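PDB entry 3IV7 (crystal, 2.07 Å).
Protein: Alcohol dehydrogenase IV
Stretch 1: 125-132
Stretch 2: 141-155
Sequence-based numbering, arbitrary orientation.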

ATOM      1  N   SER A 125       8.884  13.203   3.579  1.00 25.78           N
ATOM      2  CA  SER A 125       7.772  13.973   4.102  1.00 27.41           C
ATOM      3  C   SER A 125       6.600  13.945   3.142  1.00 29.32           C
ATOM      4  O   SER A 125       5.474  14.025   3.562  1.00 32.10           O
ATOM      5  N   GLU A 126       6.882  13.797   1.847  1.00 30.32           N
ATOM      6  CA  GLU A 126       5.826  13.807   0.798  1.00 29.11           C
ATOM      7  C   GLU A 126       4.829  12.645   0.911  1.00 29.95           C
ATOM      8  O   GLU A 126       3.748  12.689   0.324  1.00 28.56           O
ATOM      9  N   ALA A 127       5.200  11.623   1.663  1.00 30.08           N
ATOM     10  CA  ALA A 127       4.364  10.477   1.852  1.00 31.92           C
ATOM     11  C   ALA A 127       3.785  10.368   3.244  1.00 31.92           C
ATOM     12  O   ALA A 127       3.260   9.356   3.575  1.00 35.36           O
ATOM     13  N   THR A 128       3.864  11.421   4.061  1.00 29.99           N
ATOM     14  CA  THR A 128       3.228  11.380   5.389  1.00 27.44           C
ATOM     15  C   THR A 128       2.210  12.525   5.558  1.00 29.51           C
ATOM     16  O   THR A 128       2.270  13.590   4.857  1.00 26.42           O
ATOM     17  N   ASN A 129       1.331  12.320   6.511  1.00 27.08           N
ATOM     18  CA  ASN A 129       0.327  13.270   6.890  1.00 30.64           C
ATOM     19  C   ASN A 129       0.746  13.976   8.157  1.00 28.11           C
ATOM     20  O   ASN A 129      -0.085  14.414   8.919  1.00 29.05           O
ATOM     21  N   VAL A 130       2.060  14.069   8.359  1.00 28.71           N
ATOM     22  CA  VAL A 130       2.653  14.702   9.533  1.00 28.12           C
ATOM     23  C   VAL A 130       3.122  16.094   9.163  1.00 27.96           C
ATOM     24  O   VAL A 130       3.820  16.289   8.127  1.00 27.98           O
ATOM     25  N   TRP A 131       2.729  17.059   9.984  1.00 27.34           N
ATOM     26  CA  TRP A 131       3.152  18.452   9.838  1.00 27.14           C
ATOM     27  C   TRP A 131       4.014  18.853  11.012  1.00 26.52           C
ATOM     28  O   TRP A 131       3.968  18.230  12.041  1.00 27.30           O
ATOM     29  N   GLY A 132       4.791  19.912  10.830  1.00 27.04           N
ATOM     30  CA  GLY A 132       5.597  20.466  11.873  1.00 26.70           C
ATOM     31  C   GLY A 132       5.589  21.972  11.834  1.00 26.16           C
ATOM     32  O   GLY A 132       5.523  22.595  10.754  1.00 26.45           O
ATOM     33  N   THR A 141       5.016  18.483  16.211  1.00 30.80           N
ATOM     34  CA  THR A 141       4.494  17.842  15.036  1.00 33.10           C
ATOM     35  C   THR A 141       3.141  17.273  15.339  1.00 30.12           C
ATOM     36  O   THR A 141       2.825  16.938  16.480  1.00 32.45           O
ATOM     37  N   GLY A 142       2.339  17.161  14.326  1.00 26.77           N
ATOM     38  CA  GLY A 142       1.027  16.613  14.483  1.00 29.29           C
ATOM     39  C   GLY A 142       0.610  15.945  13.215  1.00 27.76           C
ATOM     40  O   GLY A 142       1.357  15.924  12.241  1.00 28.24           O
ATOM     41  N   VAL A 143      -0.582  15.419  13.223  1.00 25.45           N
ATOM     42  CA  VAL A 143      -1.095  14.714  12.091  1.00 32.03           C
ATOM     43  C   VAL A 143      -2.345  15.388  11.579  1.00 30.61           C
ATOM     44  O   VAL A 143      -3.190  15.796  12.353  1.00 29.53           O
ATOM     45  N   ASP A 144      -2.471  15.465  10.261  1.00 29.66           N
ATOM     46  CA  ASP A 144      -3.671  16.031   9.618  1.00 29.56           C
ATOM     47  C   ASP A 144      -3.668  15.527   8.190  1.00 29.34           C
ATOM     48  O   ASP A 144      -2.683  15.721   7.468  1.00 28.68           O
ATOM     49  N   LEU A 145      -4.743  14.837   7.783  1.00 27.84           N
ATOM     50  CA  LEU A 145      -4.848  14.267   6.397  1.00 30.57           C
ATOM     51  C   LEU A 145      -4.688  15.326   5.303  1.00 27.81           C
ATOM     52  O   LEU A 145      -4.188  15.031   4.226  1.00 29.19           O
ATOM     53  N   LYS A 146      -5.109  16.559   5.581  1.00 29.42           N
ATOM     54  CA  LYS A 146      -4.997  17.642   4.585  1.00 29.98           C
ATOM     55  C   LYS A 146      -3.573  17.959   4.228  1.00 30.43           C
ATOM     56  O   LYS A 146      -3.353  18.561   3.206  1.00 28.83           O
ATOM     57  N   VAL A 147      -2.581  17.563   5.063  1.00 28.37           N
ATOM     58  CA  VAL A 147      -1.212  17.868   4.723  1.00 28.41           C
ATOM     59  C   VAL A 147      -0.535  16.817   3.855  1.00 29.27           C
ATOM     60  O   VAL A 147       0.532  17.061   3.341  1.00 29.38           O
ATOM     61  N   LEU A 148      -1.162  15.667   3.670  1.00 27.88           N
ATOM     62  CA  LEU A 148      -0.605  14.637   2.804  1.00 26.84           C
ATOM     63  C   LEU A 148      -0.688  15.121   1.347  1.00 25.52           C
ATOM     64  O   LEU A 148      -1.760  15.421   0.873  1.00 27.70           O
ATOM     65  N   PRO A 149       0.455  15.190   0.637  1.00 25.34           N
ATOM     66  CA  PRO A 149       0.307  15.626  -0.752  1.00 27.08           C
ATOM     67  C   PRO A 149      -0.552  14.641  -1.539  1.00 27.18           C
ATOM     68  O   PRO A 149      -0.434  13.421  -1.359  1.00 31.07           O
ATOM     69  N   GLU A 150      -1.429  15.154  -2.357  1.00 25.56           N
ATOM     70  CA  GLU A 150      -2.294  14.307  -3.156  1.00 26.75           C
ATOM     71  C   GLU A 150      -1.532  13.596  -4.252  1.00 26.86           C
ATOM     72  O   GLU A 150      -1.904  12.508  -4.660  1.00 24.30           O
ATOM     73  N   THR A 151      -0.502  14.237  -4.760  1.00 27.35           N
ATOM     74  CA  THR A 151       0.329  13.642  -5.781  1.00 27.18           C
ATOM     75  C   THR A 151       1.800  13.840  -5.479  1.00 27.89           C
ATOM     76  O   THR A 151       2.229  14.933  -5.020  1.00 25.19           O
ATOM     77  N   VAL A 152       2.593  12.810  -5.772  1.00 24.55           N
ATOM     78  CA  VAL A 152       4.024  12.903  -5.646  1.00 26.74           C
ATOM     79  C   VAL A 152       4.665  12.606  -6.983  1.00 27.14           C
ATOM     80  O   VAL A 152       4.375  11.586  -7.604  1.00 28.17           O
ATOM     81  N   ILE A 153       5.514  13.522  -7.440  1.00 26.20           N
ATOM     82  CA  ILE A 153       6.295  13.328  -8.690  1.00 27.95           C
ATOM     83  C   ILE A 153       7.759  13.064  -8.344  1.00 25.41           C
ATOM     84  O   ILE A 153       8.425  13.899  -7.726  1.00 25.90           O
ATOM     85  N   TYR A 154       8.206  11.854  -8.649  1.00 26.97           N
ATOM     86  CA  TYR A 154       9.574  11.423  -8.405  1.00 26.43           C
ATOM     87  C   TYR A 154      10.375  11.387  -9.695  1.00 26.69           C
ATOM     88  O   TYR A 154      10.124  10.546 -10.583  1.00 27.46           O
ATOM     89  N   ASP A 155      11.362  12.277  -9.781  1.00 27.94           N
ATOM     90  CA  ASP A 155      12.230  12.402 -10.957  1.00 26.42           C
ATOM     91  C   ASP A 155      13.671  12.409 -10.459  1.00 28.79           C
ATOM     92  O   ASP A 155      14.175  13.434  -9.946  1.00 25.39           O
TER

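Which polar contacts tie the stretches together most tightly? Y154 (chi1 m) and E126 (chi1 p, chi2 m) both leave their backbones sideways, yet their ends meet: Y154 OH donates to E126 OE2 at 2.6 Å, with E126 OE2 at the edge of the ring, near its plane. Backbone bonds hold the other end, W131 N to G142 O at 2.9 Å, G142 N to W131 O at 3.0 Å and D144 N to N129 O at 2.9 Å.

How does W131 sit against the strand opposite? Its p rotamer lays the indole over G142, whose CA lies 3.8 Å from the centroid of the five-membered ring. Glycine makes this possible, since a CB there would clash with W131 CZ2. A water accepts from W131 NE1 at 3.0 Å and donates to V143 O at 2.6 Å, bridging side chain to backbone.

What fills the remaining space? On the sheet face shared by V130, V143 and T141, both valines are t, and V130 CG2 meets V143 CG2 at 4.1 Å. V147, an m rotamer, points toward stretch 1 and brings CG2 within 3.4 Å of N129 O. L148 (t, p) sets CD1 3.6 Å from T128 O, while V152 (t) places CG1 3.7 Å from E126 CG.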

ATOM      1  CB  SER A 125       8.171  15.412   4.429  1.00 28.92           C
ATOM      2  OG  SER A 125       7.091  16.086   5.078  1.00 35.67           O
ATOM      3  CB  GLU A 126       6.448  13.801  -0.591  1.00 27.72           C
ATOM      4  CG  GLU A 126       7.288  12.535  -0.939  1.00 29.03           C
ATOM      5  CD  GLU A 126       8.691  12.552  -0.433  1.00 31.41           C
ATOM      6  OE1 GLU A 126       9.040  13.433   0.358  1.00 25.31           O
ATOM      7  OE2 GLU A 126       9.457  11.660  -0.825  1.00 28.87           O
ATOM      8  CB  ALA A 127       5.123   9.217   1.512  1.00 34.76           C
ATOM      9  CB  THR A 128       4.257  11.474   6.551  1.00 28.42           C
ATOM     10  OG1 THR A 128       4.620  12.835   6.760  1.00 31.36           O
ATOM     11  CG2 THR A 128       5.517  10.662   6.256  1.00 24.25           C
ATOM     12  CB  ASN A 129      -1.004  12.570   7.102  1.00 30.67           C
ATOM     13  CG  ASN A 129      -0.912  11.399   8.078  1.00 37.29           C
ATOM     14  OD1 ASN A 129       0.157  11.092   8.618  1.00 33.50           O
ATOM     15  ND2 ASN A 129      -2.010  10.677   8.212  1.00 32.26           N
ATOM     16  CB  VAL A 130       3.869  13.879  10.057  1.00 31.23           C
ATOM     17  CG1 VAL A 130       4.625  14.644  11.208  1.00 29.68           C
ATOM     18  CG2 VAL A 130       3.399  12.487  10.527  1.00 35.34           C
ATOM     19  CB  TRP A 131       1.929  19.383   9.770  1.00 26.32           C
ATOM     20  CG  TRP A 131       1.006  19.299  10.931  1.00 22.25           C
ATOM     21  CD1 TRP A 131      -0.129  18.554  11.010  1.00 26.79           C
ATOM     22  CD2 TRP A 131       1.122  19.985  12.173  1.00 21.91           C
ATOM     23  NE1 TRP A 131      -0.732  18.733  12.218  1.00 28.06           N
ATOM     24  CE2 TRP A 131       0.008  19.611  12.958  1.00 26.13           C
ATOM     25  CE3 TRP A 131       2.069  20.867  12.717  1.00 25.54           C
ATOM     26  CZ2 TRP A 131      -0.195  20.093  14.259  1.00 24.40           C
ATOM     27  CZ3 TRP A 131       1.859  21.378  13.983  1.00 28.30           C
ATOM     28  CH2 TRP A 131       0.745  20.966  14.762  1.00 27.50           C
ATOM     29  CB  THR A 141       5.369  16.641  14.577  1.00 38.59           C
ATOM     30  OG1 THR A 141       5.484  15.710  15.655  1.00 36.77           O
ATOM     31  CG2 THR A 141       6.752  17.112  14.138  1.00 37.96           C
ATOM     32  CB  VAL A 143      -1.420  13.273  12.472  1.00 34.77           C
ATOM     33  CG1 VAL A 143      -2.256  12.613  11.396  1.00 39.55           C
ATOM     34  CG2 VAL A 143      -0.113  12.503  12.727  1.00 38.83           C
ATOM     35  CB  ASP A 144      -3.606  17.558   9.692  1.00 29.95           C
ATOM     36  CG  ASP A 144      -4.755  18.261   8.953  1.00 40.64           C
ATOM     37  OD1 ASP A 144      -5.612  17.590   8.364  1.00 34.69           O
ATOM     38  OD2 ASP A 144      -4.762  19.521   8.962  1.00 46.31           O
ATOM     39  CB  LEU A 145      -6.181  13.530   6.185  1.00 34.46           C
ATOM     40  CG  LEU A 145      -6.389  12.898   4.764  1.00 41.35           C
ATOM     41  CD1 LEU A 145      -5.289  11.805   4.431  1.00 36.22           C
ATOM     42  CD2 LEU A 145      -7.834  12.308   4.596  1.00 43.25           C
ATOM     43  CB  LYS A 146      -5.683  18.939   5.058  1.00 32.85           C
ATOM     44  CG  LYS A 146      -7.126  18.773   5.428  1.00 37.53           C
ATOM     45  CD  LYS A 146      -7.875  20.121   5.477  1.00 39.94           C
ATOM     46  CE  LYS A 146      -7.161  21.150   6.271  1.00 30.01           C
ATOM     47  NZ  LYS A 146      -6.849  20.680   7.636  1.00 37.67           N
ATOM     48  CB  VAL A 147      -0.349  18.221   5.937  1.00 29.20           C
ATOM     49  CG1 VAL A 147      -1.098  19.187   6.811  1.00 28.54           C
ATOM     50  CG2 VAL A 147       0.089  16.970   6.718  1.00 20.46           C
ATOM     51  CB  LEU A 148      -1.400  13.323   2.935  1.00 29.31           C
ATOM     52  CG  LEU A 148      -0.949  12.169   2.030  1.00 30.21           C
ATOM     53  CD1 LEU A 148       0.448  11.672   2.459  1.00 24.76           C
ATOM     54  CD2 LEU A 148      -2.015  11.013   2.059  1.00 31.11           C
ATOM     55  CB  PRO A 149       1.744  15.638  -1.270  1.00 27.78           C
ATOM     56  CG  PRO A 149       2.581  15.924  -0.046  1.00 26.95           C
ATOM     57  CD  PRO A 149       1.843  15.326   1.124  1.00 24.86           C
ATOM     58  CB  GLU A 150      -3.402  15.113  -3.767  1.00 27.19           C
ATOM     59  CG  GLU A 150      -4.409  15.539  -2.799  1.00 27.34           C
ATOM     60  CD  GLU A 150      -5.595  16.212  -3.446  1.00 26.05           C
ATOM     61  OE1 GLU A 150      -5.655  16.285  -4.694  1.00 27.33           O
ATOM     62  OE2 GLU A 150      -6.450  16.689  -2.693  1.00 33.56           O
ATOM     63  CB  THR A 151       0.022  14.255  -7.140  1.00 29.09           C
ATOM     64  OG1 THR A 151      -1.365  14.062  -7.441  1.00 26.25           O
ATOM     65  CG2 THR A 151       0.905  13.637  -8.230  1.00 22.76           C
ATOM     66  CB  VAL A 152       4.573  11.919  -4.576  1.00 25.42           C
ATOM     67  CG1 VAL A 152       6.108  12.096  -4.414  1.00 30.44           C
ATOM     68  CG2 VAL A 152       3.847  12.132  -3.247  1.00 25.03           C
ATOM     69  CB  ILE A 153       6.161  14.523  -9.611  1.00 25.64           C
ATOM     70  CG1 ILE A 153       4.681  14.696  -9.995  1.00 25.29           C
ATOM     71  CG2 ILE A 153       7.106  14.365 -10.890  1.00 28.17           C
ATOM     72  CD1 ILE A 153       4.352  16.057 -10.720  1.00 22.67           C
ATOM     73  CB  TYR A 154       9.608  10.019  -7.764  1.00 27.66           C
ATOM     74  CG  TYR A 154       9.273   9.982  -6.317  1.00 25.95           C
ATOM     75  CD1 TYR A 154      10.009  10.729  -5.386  1.00 26.60           C
ATOM     76  CD2 TYR A 154       8.288   9.131  -5.837  1.00 28.14           C
ATOM     77  CE1 TYR A 154       9.735  10.675  -4.082  1.00 24.43           C
ATOM     78  CE2 TYR A 154       8.009   9.070  -4.500  1.00 25.60           C
ATOM     79  CZ  TYR A 154       8.742   9.822  -3.620  1.00 27.71           C
ATOM     80  OH  TYR A 154       8.474   9.755  -2.286  1.00 24.33           O
ATOM     81  CB  ASP A 155      11.885  13.693 -11.713  1.00 27.48           C
ATOM     82  CG  ASP A 155      12.725  13.902 -12.966  1.00 24.72           C
ATOM     83  OD1 ASP A 155      13.743  13.199 -13.148  1.00 27.26           O
ATOM     84  OD2 ASP A 155      12.365  14.775 -13.773  1.00 23.08           O
TER
HETATM   85  O   HOH W   1      -3.537  18.247  13.239  1.00 36.62           O